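Local coordinates for parahox neighbor (Phaeodactylum tricornutum CCAP 1055/1, PDB 5Z5M), which probably converts 5-hydroxyisourate into (S)-allantoin by successive hydrolysis and stereoselective decarboxylation, the last steps of urate degradation, at residues L183-L188 with Y243-F248; L203-P208 with E237-Q242; A30-A35 with A54-I59. All coordinates share one frame; numbering follows the deposited sequence.

Interaction 1 (L183-L188 with Y243-F248)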
ATOM      1  N   LEU A 183       2.396   6.629  21.744  1.00 10.08           N
ATOM      2  CA  LEU A 183       2.227   5.671  20.656  1.00  7.32           C
ATOM      3  C   LEU A 183       0.762   5.283  20.503  1.00  8.39           C
ATOM      4  O   LEU A 183       0.124   4.846  21.462  1.00 10.11           O
ATOM      5  CB  LEU A 183       3.074   4.421  20.914  1.00  9.18           C
ATOM      6  CG  LEU A 183       2.981   3.254  19.926  1.00 11.44           C
ATOM      7  CD1 LEU A 183       3.510   3.640  18.544  1.00  7.82           C
ATOM      8  CD2 LEU A 183       3.746   2.057  20.467  1.00 11.20           C
ATOM      9  N   THR A 184       0.229   5.470  19.302  1.00  9.72           N
ATOM     10  CA  THR A 184      -1.138   5.070  19.010  1.00  8.34           C
ATOM     11  C   THR A 184      -1.180   4.092  17.844  1.00 13.79           C
ATOM     12  O   THR A 184      -0.196   3.916  17.115  1.00 14.43           O
ATOM     13  CB  THR A 184      -2.032   6.276  18.666  1.00 14.99           C
ATOM     14  OG1 THR A 184      -1.470   6.983  17.551  1.00 13.50           O
ATOM     15  CG2 THR A 184      -2.166   7.215  19.864  1.00 13.03           C
ATOM     16  N   CYS A 185      -2.343   3.480  17.663  1.00  9.12           N
ATOM     17  CA  CYS A 185      -2.545   2.492  16.622  1.00 11.73           C
ATOM     18  C   CYS A 185      -3.958   2.595  16.063  1.00 17.96           C
ATOM     19  O   CYS A 185      -4.887   2.999  16.759  1.00 13.01           O
ATOM     20  CB  CYS A 185      -2.291   1.088  17.166  1.00 18.50           C
ATOM     21  SG  CYS A 185      -2.219  -0.191  15.894  1.00 17.74           S
ATOM     22  N   HIS A 186      -4.100   2.244  14.795  1.00 10.54           N
ATOM     23  CA  HIS A 186      -5.388   2.203  14.124  1.00 14.00           C
ATOM     24  C   HIS A 186      -5.366   1.004  13.186  1.00 11.90           C
ATOM     25  O   HIS A 186      -4.352   0.744  12.538  1.00 12.60           O
ATOM     26  CB  HIS A 186      -5.639   3.509  13.364  1.00 17.30           C
ATOM     27  CG  HIS A 186      -6.890   3.512  12.542  1.00 23.87           C
ATOM     28  ND1 HIS A 186      -8.148   3.511  13.101  1.00 27.47           N
ATOM     29  CD2 HIS A 186      -7.072   3.527  11.200  1.00 23.83           C
ATOM     30  CE1 HIS A 186      -9.056   3.518  12.138  1.00 34.33           C
ATOM     31  NE2 HIS A 186      -8.427   3.527  10.976  1.00 45.64           N
ATOM     32  N   VAL A 187      -6.457   0.253  13.132  1.00  6.62           N
ATOM     33  CA  VAL A 187      -6.541  -0.859  12.193  1.00  6.15           C
ATOM     34  C   VAL A 187      -7.685  -0.636  11.212  1.00 11.40           C
ATOM     35  O   VAL A 187      -8.830  -0.399  11.609  1.00 11.12           O
ATOM     36  CB  VAL A 187      -6.749  -2.203  12.898  1.00 12.07           C
ATOM     37  CG1 VAL A 187      -6.766  -3.329  11.862  1.00 10.31           C
ATOM     38  CG2 VAL A 187      -5.667  -2.426  13.940  1.00 10.40           C
ATOM     39  N   LEU A 188      -7.364  -0.695   9.927  1.00  6.77           N
ATOM     40  CA  LEU A 188      -8.364  -0.540   8.879  1.00  8.30           C
ATOM     41  C   LEU A 188      -8.487  -1.794   8.024  1.00  9.40           C
ATOM     42  O   LEU A 188      -7.494  -2.287   7.489  1.00 11.14           O
ATOM     43  CB  LEU A 188      -8.018   0.647   7.988  1.00 12.55           C
ATOM     44  CG  LEU A 188      -8.964   0.803   6.800  1.00 19.55           C
ATOM     45  CD1 LEU A 188     -10.190   1.607   7.190  1.00 22.05           C
ATOM     46  CD2 LEU A 188      -8.236   1.437   5.629  1.00 35.07           C
ATOM     47  N   TYR A 243      10.356  -2.213  18.995  1.00  5.79           N
ATOM     48  CA  TYR A 243       9.094  -2.801  19.454  1.00  7.98           C
ATOM     49  C   TYR A 243       8.498  -3.762  18.426  1.00  9.77           C
ATOM     50  O   TYR A 243       8.915  -3.783  17.267  1.00  7.72           O
ATOM     51  CB  TYR A 243       8.080  -1.694  19.773  1.00 10.34           C
ATOM     52  CG  TYR A 243       8.477  -0.789  20.924  1.00 15.59           C
ATOM     53  CD1 TYR A 243       9.429   0.211  20.751  1.00  8.38           C
ATOM     54  CD2 TYR A 243       7.886  -0.922  22.176  1.00  8.91           C
ATOM     55  CE1 TYR A 243       9.801   1.038  21.800  1.00 13.24           C
ATOM     56  CE2 TYR A 243       8.252  -0.095  23.236  1.00 13.73           C
ATOM     57  CZ  TYR A 243       9.204   0.886  23.039  1.00 10.88           C
ATOM     58  OH  TYR A 243       9.575   1.715  24.078  1.00 13.24           O
ATOM     59  N   GLU A 244       7.509  -4.544  18.849  1.00  7.72           N
ATOM     60  CA  GLU A 244       6.762  -5.386  17.923  1.00 11.09           C
ATOM     61  C   GLU A 244       5.288  -5.480  18.314  1.00  9.51           C
ATOM     62  O   GLU A 244       4.962  -5.896  19.428  1.00  9.35           O
ATOM     63  CB  GLU A 244       7.382  -6.786  17.860  1.00 15.10           C
ATOM     64  CG  GLU A 244       6.742  -7.704  16.846  1.00 16.87           C
ATOM     65  CD  GLU A 244       7.499  -9.015  16.684  1.00 39.24           C
ATOM     66  OE1 GLU A 244       6.900 -10.082  16.945  1.00 45.72           O
ATOM     67  OE2 GLU A 244       8.685  -8.977  16.284  1.00 22.25           O
ATOM     68  N   TRP A 245       4.402  -5.058  17.410  1.00  7.22           N
ATOM     69  CA  TRP A 245       2.983  -5.358  17.541  1.00  5.86           C
ATOM     70  C   TRP A 245       2.760  -6.816  17.179  1.00 10.82           C
ATOM     71  O   TRP A 245       3.507  -7.390  16.388  1.00 12.01           O
ATOM     72  CB  TRP A 245       2.094  -4.526  16.607  1.00  9.59           C
ATOM     73  CG  TRP A 245       2.047  -3.021  16.744  1.00 13.48           C
ATOM     74  CD1 TRP A 245       2.511  -2.115  15.833  1.00 13.90           C
ATOM     75  CD2 TRP A 245       1.424  -2.253  17.789  1.00  9.07           C
ATOM     76  NE1 TRP A 245       2.250  -0.837  16.259  1.00 13.37           N
ATOM     77  CE2 TRP A 245       1.590  -0.891  17.459  1.00 13.36           C
ATOM     78  CE3 TRP A 245       0.774  -2.583  18.983  1.00  7.30           C
ATOM     79  CZ2 TRP A 245       1.128   0.140  18.275  1.00 10.93           C
ATOM     80  CZ3 TRP A 245       0.310  -1.549  19.795  1.00  7.60           C
ATOM     81  CH2 TRP A 245       0.492  -0.208  19.434  1.00 10.29           C
ATOM     82  N   THR A 246       1.706  -7.395  17.733  1.00  5.88           N
ATOM     83  CA  THR A 246       1.169  -8.650  17.236  1.00  8.91           C
ATOM     84  C   THR A 246      -0.309  -8.427  16.960  1.00  9.03           C
ATOM     85  O   THR A 246      -1.080  -8.189  17.885  1.00  9.07           O
ATOM     86  CB  THR A 246       1.360  -9.815  18.236  1.00 17.68           C
ATOM     87  OG1 THR A 246       2.756 -10.007  18.498  1.00 14.84           O
ATOM     88  CG2 THR A 246       0.783 -11.102  17.664  1.00 15.40           C
ATOM     89  N   PHE A 247      -0.692  -8.445  15.687  1.00  6.73           N
ATOM     90  CA  PHE A 247      -2.089  -8.275  15.309  1.00  5.96           C
ATOM     91  C   PHE A 247      -2.739  -9.633  15.083  1.00  9.04           C
ATOM     92  O   PHE A 247      -2.285 -10.411  14.242  1.00 11.17           O
ATOM     93  CB  PHE A 247      -2.218  -7.428  14.042  1.00  4.77           C
ATOM     94  CG  PHE A 247      -1.699  -6.027  14.192  1.00  8.07           C
ATOM     95  CD1 PHE A 247      -2.514  -5.021  14.687  1.00  9.44           C
ATOM     96  CD2 PHE A 247      -0.404  -5.713  13.818  1.00  6.86           C
ATOM     97  CE1 PHE A 247      -2.043  -3.720  14.816  1.00  6.36           C
ATOM     98  CE2 PHE A 247       0.074  -4.423  13.940  1.00  7.13           C
ATOM     99  CZ  PHE A 247      -0.748  -3.419  14.446  1.00 11.48           C
ATOM    100  N   PHE A 248      -3.801  -9.925  15.825  1.00 10.05           N
ATOM    101  CA  PHE A 248      -4.470 -11.216  15.668  1.00  7.07           C
ATOM    102  C   PHE A 248      -5.595 -11.100  14.647  1.00 12.62           C
ATOM    103  O   PHE A 248      -6.773 -11.100  14.997  1.00 15.08           O
ATOM    104  CB  PHE A 248      -4.988 -11.719  17.020  1.00  9.08           C
ATOM    105  CG  PHE A 248      -3.889 -12.078  17.982  1.00 15.66           C
ATOM    106  CD1 PHE A 248      -3.364 -11.128  18.840  1.00 11.79           C
ATOM    107  CD2 PHE A 248      -3.354 -13.357  17.994  1.00 20.85           C
ATOM    108  CE1 PHE A 248      -2.340 -11.452  19.717  1.00 17.79           C
ATOM    109  CE2 PHE A 248      -2.331 -13.686  18.860  1.00 18.69           C
ATOM    110  CZ  PHE A 248      -1.820 -12.732  19.721  1.00 17.30           C
TER
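Strand 182-189 and strand 241-248 belong to different sheets, and the facing CA atoms of C185 and W245 lie 9.6 Å apart with no hydrogen bond joining the segments. This is the face-to-face packing of a β-sandwich, held here mainly by side-chain packing. The tight part centres on C185. With its thiol anti to the backbone N (chi1 -170°), SG sits over one face of the six-membered ring of W245, 4.3 Å from its centroid and 19° off the ring normal. The same sulfur meets F247 at the ring edge, 3.7 Å from CE1, while CB of C185 rests 3.7 Å from CZ2 of W245. L183 meets the indole tip to tip, its CD2 lying 3.9 Å from CZ2 of W245; V187 slides past F247, bringing CG2 to 3.9 Å from CE1. On the outer sides packing between the segments ceases: T184 turns away and hydrogen-bonds through OG1 to H283, and E244 forms a salt bridge with R272. An alanine in place of W245 would probably loosen the sandwich interior, since the surface under the C185 sulfur and against the L183 methyl would be lost together with the stacking on F273. The contact's chemistry, apolar carbon with one sulfur set between two aromatic rings, implies cohesion by dispersion and burial of apolar surface, while the polar ends of T184 and E244 find their partners away from this interface.

Interaction 2 (L203-P208 with E237-Q242)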
ATOM      1  N   LEU A 203       1.674  -5.895  22.312  1.00  9.38           N
ATOM      2  CA  LEU A 203       2.846  -5.057  22.082  1.00  8.47           C
ATOM      3  C   LEU A 203       3.997  -5.509  22.975  1.00  9.63           C
ATOM      4  O   LEU A 203       3.847  -5.590  24.198  1.00 11.78           O
ATOM      5  CB  LEU A 203       2.522  -3.577  22.349  1.00  7.22           C
ATOM      6  CG  LEU A 203       3.660  -2.583  22.082  1.00  6.00           C
ATOM      7  CD1 LEU A 203       4.135  -2.657  20.630  1.00  7.00           C
ATOM      8  CD2 LEU A 203       3.232  -1.150  22.441  1.00 11.09           C
ATOM      9  N   HIS A 204       5.129  -5.826  22.356  1.00  8.06           N
ATOM     10  CA  HIS A 204       6.356  -6.149  23.080  1.00  8.68           C
ATOM     11  C   HIS A 204       7.433  -5.120  22.812  1.00  9.63           C
ATOM     12  O   HIS A 204       7.498  -4.565  21.722  1.00 10.03           O
ATOM     13  CB  HIS A 204       6.895  -7.522  22.676  1.00  9.48           C
ATOM     14  CG  HIS A 204       6.089  -8.665  23.194  1.00 14.11           C
ATOM     15  ND1 HIS A 204       4.881  -9.034  22.643  1.00 16.31           N
ATOM     16  CD2 HIS A 204       6.316  -9.530  24.213  1.00 17.98           C
ATOM     17  CE1 HIS A 204       4.400 -10.075  23.295  1.00 28.44           C
ATOM     18  NE2 HIS A 204       5.252 -10.395  24.254  1.00 22.87           N
ATOM     19  N   ARG A 205       8.278  -4.876  23.808  1.00  7.18           N
ATOM     20  CA  ARG A 205       9.537  -4.172  23.577  1.00 10.81           C
ATOM     21  C   ARG A 205      10.642  -5.200  23.372  1.00 14.82           C
ATOM     22  O   ARG A 205      10.829  -6.090  24.202  1.00 17.07           O
ATOM     23  CB  ARG A 205       9.884  -3.245  24.742  1.00 11.63           C
ATOM     24  CG  ARG A 205      11.109  -2.362  24.470  1.00 12.43           C
ATOM     25  CD  ARG A 205      11.472  -1.495  25.673  1.00 18.80           C
ATOM     26  NE  ARG A 205      10.475  -0.463  25.937  1.00 15.06           N
ATOM     27  CZ  ARG A 205       9.626  -0.481  26.960  1.00 18.33           C
ATOM     28  NH1 ARG A 205       9.652  -1.474  27.841  1.00 15.57           N
ATOM     29  NH2 ARG A 205       8.755   0.507  27.113  1.00 19.49           N
ATOM     30  N   LEU A 206      11.367  -5.087  22.265  1.00 11.10           N
ATOM     31  CA  LEU A 206      12.399  -6.070  21.934  1.00 15.73           C
ATOM     32  C   LEU A 206      13.782  -5.612  22.364  1.00 16.79           C
ATOM     33  O   LEU A 206      14.647  -6.434  22.663  1.00 17.70           O
ATOM     34  CB  LEU A 206      12.406  -6.368  20.436  1.00 16.62           C
ATOM     35  CG  LEU A 206      11.111  -6.904  19.815  1.00 19.25           C
ATOM     36  CD1 LEU A 206      11.378  -7.414  18.406  1.00 23.65           C
ATOM     37  CD2 LEU A 206      10.491  -7.987  20.676  1.00 22.13           C
ATOM     38  N   SER A 207      13.987  -4.299  22.387  1.00 14.11           N
ATOM     39  CA  SER A 207      15.274  -3.731  22.773  1.00 25.16           C
ATOM     40  C   SER A 207      15.079  -2.299  23.272  1.00 22.60           C
ATOM     41  O   SER A 207      14.092  -1.648  22.913  1.00 19.41           O
ATOM     42  CB  SER A 207      16.264  -3.777  21.602  1.00 26.82           C
ATOM     43  OG  SER A 207      15.975  -2.778  20.642  1.00 39.52           O
ATOM     44  N   PRO A 208      15.992  -1.810  24.132  1.00 24.53           N
ATOM     45  CA  PRO A 208      17.164  -2.499  24.690  1.00 26.15           C
ATOM     46  C   PRO A 208      16.764  -3.628  25.640  1.00 26.67           C
ATOM     47  O   PRO A 208      15.738  -3.516  26.311  1.00 27.97           O
ATOM     48  CB  PRO A 208      17.901  -1.384  25.435  1.00 28.32           C
ATOM     49  CG  PRO A 208      16.834  -0.419  25.808  1.00 25.38           C
ATOM     50  CD  PRO A 208      15.862  -0.442  24.664  1.00 27.18           C
ATOM     51  N   GLU A 237       7.480   5.072  29.780  1.00 22.48           N
ATOM     52  CA  GLU A 237       7.133   3.872  29.020  1.00 27.57           C
ATOM     53  C   GLU A 237       7.300   4.052  27.509  1.00 21.89           C
ATOM     54  O   GLU A 237       7.654   3.103  26.814  1.00 20.72           O
ATOM     55  CB  GLU A 237       5.704   3.425  29.345  1.00 26.73           C
ATOM     56  CG  GLU A 237       4.628   4.453  29.071  1.00 25.00           C
ATOM     57  CD  GLU A 237       3.283   4.054  29.653  1.00 22.94           C
ATOM     58  OE1 GLU A 237       2.246   4.359  29.029  1.00 20.40           O
ATOM     59  OE2 GLU A 237       3.263   3.443  30.740  1.00 48.45           O
ATOM     60  N   PHE A 238       7.044   5.255  26.999  1.00 13.51           N
ATOM     61  CA  PHE A 238       7.310   5.544  25.591  1.00 13.89           C
ATOM     62  C   PHE A 238       8.787   5.879  25.435  1.00 21.08           C
ATOM     63  O   PHE A 238       9.169   7.051  25.415  1.00 17.54           O
ATOM     64  CB  PHE A 238       6.430   6.692  25.082  1.00 17.36           C
ATOM     65  CG  PHE A 238       6.591   6.987  23.605  1.00 13.00           C
ATOM     66  CD1 PHE A 238       6.052   6.142  22.651  1.00 22.13           C
ATOM     67  CD2 PHE A 238       7.273   8.119  23.177  1.00 14.65           C
ATOM     68  CE1 PHE A 238       6.192   6.413  21.294  1.00 17.94           C
ATOM     69  CE2 PHE A 238       7.419   8.393  21.825  1.00 17.03           C
ATOM     70  CZ  PHE A 238       6.872   7.540  20.885  1.00 13.39           C
ATOM     71  N   THR A 239       9.617   4.843  25.335  1.00 16.46           N
ATOM     72  CA  THR A 239      11.065   5.013  25.351  1.00 13.81           C
ATOM     73  C   THR A 239      11.708   4.565  24.041  1.00 18.72           C
ATOM     74  O   THR A 239      11.180   3.693  23.353  1.00 11.87           O
ATOM     75  CB  THR A 239      11.703   4.225  26.510  1.00 14.18           C
ATOM     76  OG1 THR A 239      11.355   2.837  26.394  1.00 18.94           O
ATOM     77  CG2 THR A 239      11.205   4.749  27.845  1.00 19.19           C
ATOM     78  N   VAL A 240      12.845   5.171  23.705  1.00 11.82           N
ATOM     79  CA  VAL A 240      13.608   4.794  22.518  1.00 11.88           C
ATOM     80  C   VAL A 240      13.940   3.303  22.546  1.00 12.01           C
ATOM     81  O   VAL A 240      14.363   2.770  23.574  1.00 10.68           O
ATOM     82  CB  VAL A 240      14.909   5.625  22.406  1.00 14.46           C
ATOM     83  CG1 VAL A 240      15.813   5.083  21.298  1.00 19.21           C
ATOM     84  CG2 VAL A 240      14.579   7.090  22.165  1.00 14.60           C
ATOM     85  N   GLY A 241      13.719   2.626  21.422  1.00 11.44           N
ATOM     86  CA  GLY A 241      14.021   1.211  21.318  1.00 17.41           C
ATOM     87  C   GLY A 241      13.276   0.524  20.192  1.00 11.97           C
ATOM     88  O   GLY A 241      12.629   1.177  19.374  1.00  8.85           O
ATOM     89  N   GLN A 242      13.376  -0.800  20.143  1.00  7.62           N
ATOM     90  CA  GLN A 242      12.685  -1.568  19.125  1.00  8.63           C
ATOM     91  C   GLN A 242      11.466  -2.256  19.721  1.00  9.96           C
ATOM     92  O   GLN A 242      11.533  -2.816  20.815  1.00 11.61           O
ATOM     93  CB  GLN A 242      13.625  -2.600  18.498  1.00 14.12           C
ATOM     94  CG  GLN A 242      13.043  -3.295  17.297  1.00 19.88           C
ATOM     95  CD  GLN A 242      13.999  -4.305  16.689  1.00 25.17           C
ATOM     96  OE1 GLN A 242      14.636  -5.086  17.401  1.00 24.45           O
ATOM     97  NE2 GLN A 242      14.114  -4.287  15.366  1.00 23.09           N
TER
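The side chains of R205 and S207 leave their strand in different directions and meet different parts of segment 237-242. R205 runs out straight as far as CG and CD, then bends at chi3 (-68°), which places its guanidinium edge-on to the carbonyl of E237. The NH2 to E237 O distance is 2.8 Å, but the poor angle at the hydrogen makes this a weak bond. The T239 side chain crosses R205 at about a right angle. Further partners hold the guanidinium in this orientation: M211 O accepts from NH1, and the hydroxyl of Y243, itself bonded to T239 O, pairs with NE. L206 and Q242 cross obliquely, the extended glutamine laying OE1 4.0 Å from CB of L206. S207 holds OG between its backbone N and carbonyl carbon (chi1 76°), and this hydroxyl approaches CB of Q242 to 3.2 Å. The backbones are joined by three main-chain bonds. Q242 O is gripped twice: L206 N donates at 2.7 Å from 27° above the carbonyl plane, whereas S207 N, longer at 3.3 Å, lies on a lone pair. In return Q242 N donates to S207 O at 3.0 Å, with a weak second bond to OG. The CA of G241 makes a CA-H...O contact with S207 O at 3.3 Å; a side chain there would strike that oxygen, and at the phi and psi of G241 a CB would also press on the carbonyl O of V240. The strand ends at S207, and a cis peptide bond leads into P208. Two residues, L206 and S207, set against the single Q242 define a classic β-bulge, here at the end of an antiparallel strand pair in the transthyretin-family fold.

Interaction 3 (A30-A35 with A54-I59)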
ATOM      1  N   ALA A  30      33.486  22.168  20.682  1.00 21.79           N
ATOM      2  CA  ALA A  30      32.895  22.938  21.770  1.00 27.43           C
ATOM      3  C   ALA A  30      32.280  24.240  21.256  1.00 19.90           C
ATOM      4  O   ALA A  30      31.424  24.826  21.920  1.00 20.62           O
ATOM      5  CB  ALA A  30      33.932  23.229  22.846  1.00 21.60           C
ATOM      6  N   TRP A  31      32.714  24.683  20.077  1.00 17.36           N
ATOM      7  CA  TRP A  31      32.189  25.910  19.484  1.00 22.31           C
ATOM      8  C   TRP A  31      30.679  25.843  19.249  1.00 19.12           C
ATOM      9  O   TRP A  31      30.001  26.872  19.268  1.00 19.25           O
ATOM     10  CB  TRP A  31      32.910  26.239  18.167  1.00 15.69           C
ATOM     11  CG  TRP A  31      32.823  25.190  17.089  1.00 25.36           C
ATOM     12  CD1 TRP A  31      33.676  24.141  16.895  1.00 18.43           C
ATOM     13  CD2 TRP A  31      31.850  25.112  16.038  1.00 18.16           C
ATOM     14  NE1 TRP A  31      33.286  23.407  15.803  1.00 18.57           N
ATOM     15  CE2 TRP A  31      32.168  23.981  15.256  1.00 23.74           C
ATOM     16  CE3 TRP A  31      30.736  25.882  15.688  1.00 21.81           C
ATOM     17  CZ2 TRP A  31      31.416  23.604  14.145  1.00 28.01           C
ATOM     18  CZ3 TRP A  31      29.987  25.505  14.582  1.00 20.31           C
ATOM     19  CH2 TRP A  31      30.330  24.375  13.826  1.00 22.91           C
ATOM     20  N   VAL A  32      30.154  24.638  19.034  1.00 19.71           N
ATOM     21  CA  VAL A  32      28.719  24.462  18.836  1.00 14.43           C
ATOM     22  C   VAL A  32      27.966  24.858  20.096  1.00 16.48           C
ATOM     23  O   VAL A  32      26.991  25.606  20.038  1.00 18.66           O
ATOM     24  CB  VAL A  32      28.347  23.009  18.469  1.00 15.10           C
ATOM     25  CG1 VAL A  32      26.846  22.894  18.243  1.00 14.24           C
ATOM     26  CG2 VAL A  32      29.105  22.550  17.231  1.00 18.26           C
ATOM     27  N   ALA A  33      28.425  24.347  21.234  1.00 19.86           N
ATOM     28  CA  ALA A  33      27.795  24.631  22.519  1.00 19.03           C
ATOM     29  C   ALA A  33      27.978  26.093  22.903  1.00 26.08           C
ATOM     30  O   ALA A  33      27.114  26.701  23.543  1.00 15.74           O
ATOM     31  CB  ALA A  33      28.365  23.718  23.600  1.00 17.07           C
ATOM     32  N   GLU A  34      29.112  26.657  22.496  1.00 20.79           N
ATOM     33  CA  GLU A  34      29.398  28.057  22.761  1.00 27.31           C
ATOM     34  C   GLU A  34      28.396  28.957  22.053  1.00 22.33           C
ATOM     35  O   GLU A  34      27.755  29.791  22.686  1.00 20.67           O
ATOM     36  CB  GLU A  34      30.821  28.397  22.332  1.00 26.59           C
ATOM     37  CG  GLU A  34      31.862  27.749  23.212  1.00 38.33           C
ATOM     38  CD  GLU A  34      31.653  28.060  24.683  1.00 53.24           C
ATOM     39  OE1 GLU A  34      31.384  29.236  25.009  1.00 59.09           O
ATOM     40  OE2 GLU A  34      31.761  27.130  25.511  1.00 40.24           O
ATOM     41  N   ALA A  35      28.252  28.765  20.743  1.00 17.64           N
ATOM     42  CA  ALA A  35      27.271  29.504  19.959  1.00 14.06           C
ATOM     43  C   ALA A  35      25.866  29.351  20.547  1.00 13.86           C
ATOM     44  O   ALA A  35      25.092  30.303  20.570  1.00 22.10           O
ATOM     45  CB  ALA A  35      27.298  29.043  18.509  1.00 16.35           C
ATOM     46  N   ALA A  54      17.714  20.235  17.724  1.00 10.28           N
ATOM     47  CA  ALA A  54      17.456  21.030  16.527  1.00  7.75           C
ATOM     48  C   ALA A  54      18.277  22.311  16.530  1.00  7.44           C
ATOM     49  O   ALA A  54      18.780  22.739  15.493  1.00 13.34           O
ATOM     50  CB  ALA A  54      15.967  21.365  16.422  1.00  8.19           C
ATOM     51  N   ALA A  55      18.379  22.924  17.706  1.00 10.14           N
ATOM     52  CA  ALA A  55      19.130  24.158  17.884  1.00  9.83           C
ATOM     53  C   ALA A  55      20.622  23.955  17.595  1.00 11.59           C
ATOM     54  O   ALA A  55      21.247  24.771  16.921  1.00 13.63           O
ATOM     55  CB  ALA A  55      18.928  24.692  19.288  1.00  8.57           C
ATOM     56  N   MET A  56      21.189  22.868  18.111  1.00 11.99           N
ATOM     57  CA  MET A  56      22.606  22.586  17.896  1.00 13.19           C
ATOM     58  C   MET A  56      22.863  22.180  16.451  1.00 15.00           C
ATOM     59  O   MET A  56      23.872  22.573  15.862  1.00 13.27           O
ATOM     60  CB  MET A  56      23.090  21.497  18.859  1.00 14.15           C
ATOM     61  CG  MET A  56      22.933  21.897  20.326  1.00 15.73           C
ATOM     62  SD  MET A  56      23.564  20.689  21.508  1.00 23.99           S
ATOM     63  CE  MET A  56      25.318  20.806  21.179  1.00 19.38           C
ATOM     64  N   LYS A  57      21.938  21.410  15.883  1.00 13.48           N
ATOM     65  CA  LYS A  57      22.020  21.006  14.482  1.00 11.17           C
ATOM     66  C   LYS A  57      22.041  22.230  13.570  1.00 12.65           C
ATOM     67  O   LYS A  57      22.812  22.288  12.610  1.00 12.70           O
ATOM     68  CB  LYS A  57      20.846  20.093  14.112  1.00 10.77           C
ATOM     69  CG  LYS A  57      20.900  19.543  12.693  1.00 17.92           C
ATOM     70  CD  LYS A  57      19.723  18.608  12.419  1.00 19.92           C
ATOM     71  CE  LYS A  57      19.781  18.046  11.006  1.00 36.09           C
ATOM     72  NZ  LYS A  57      18.691  17.061  10.749  1.00 40.31           N
ATOM     73  N   ALA A  58      21.187  23.203  13.874  1.00  9.63           N
ATOM     74  CA  ALA A  58      21.105  24.436  13.091  1.00 15.99           C
ATOM     75  C   ALA A  58      22.427  25.200  13.104  1.00 15.01           C
ATOM     76  O   ALA A  58      22.870  25.705  12.072  1.00 12.15           O
ATOM     77  CB  ALA A  58      19.987  25.321  13.612  1.00 17.03           C
ATOM     78  N   ILE A  59      23.049  25.281  14.278  1.00 13.36           N
ATOM     79  CA  ILE A  59      24.352  25.929  14.422  1.00  9.14           C
ATOM     80  C   ILE A  59      25.396  25.259  13.529  1.00 12.48           C
ATOM     81  O   ILE A  59      26.157  25.929  12.826  1.00 15.54           O
ATOM     82  CB  ILE A  59      24.826  25.908  15.890  1.00  9.35           C
ATOM     83  CG1 ILE A  59      23.935  26.827  16.728  1.00 16.98           C
ATOM     84  CG2 ILE A  59      26.298  26.335  16.000  1.00 11.19           C
ATOM     85  CD1 ILE A  59      24.225  26.789  18.213  1.00 17.21           C
TER
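This is an apolar helix-helix contact in the OHCU decarboxylase part of the chain, where helix 30-38 meets helix 49-61 steeply. The axes of the two short segments approach to 9.4 Å, and their N-to-C directions differ by 115°. I59 makes the largest single contribution. CG2 and CD1 of I59 both reach CB of A35, each at 3.8 Å, and CD1 also lies 3.5 Å from the backbone O of V32. W31 and I59 slide past one another in opposite directions, CZ3 of the indole standing 4.0 Å from CG2 of I59. The first torsion of W31 takes the crowded position (chi1 59°), folding the indole back so that CG2 of V32 sits above the ring centre. CG1 of V32, anti to the backbone N, points across to M56, whose chain bends at chi3 and puts CE 3.9 Å from it. The two cross at about a right angle. No hydrogen bond links the segments; they pack through aliphatic branches, the W31 indole and backbone atoms. Around them, L36 of helix 30-38 extends the seam by touching A55, M56 and I59, while I25 and Y26, in the loop leading into that helix, pack on M56.

In the fold
From the N terminus, interaction 3 comes first: 30-35 meets 54-59 and closes a short, partly helical loop within the OHCU decarboxylase part. The chain then runs on to the transthyretin-like part, where 183-188 opens interaction 1 and 203-208 opens interaction 2. The latter closes first, at 237-242, and 243-248 directly afterwards closes interaction 1, so the smaller loop lies wholly within the larger. Both use strand 241-248: interaction 2 pairs it with its sheet neighbour 200-207, interaction 1 packs it on the other sheet. They touch, E244 N lying 2.9 Å from H204 O in a probable hydrogen bond. Interaction 3 stands apart, its centre about 38 Å from interaction 1's and 30 Å from interaction 2's.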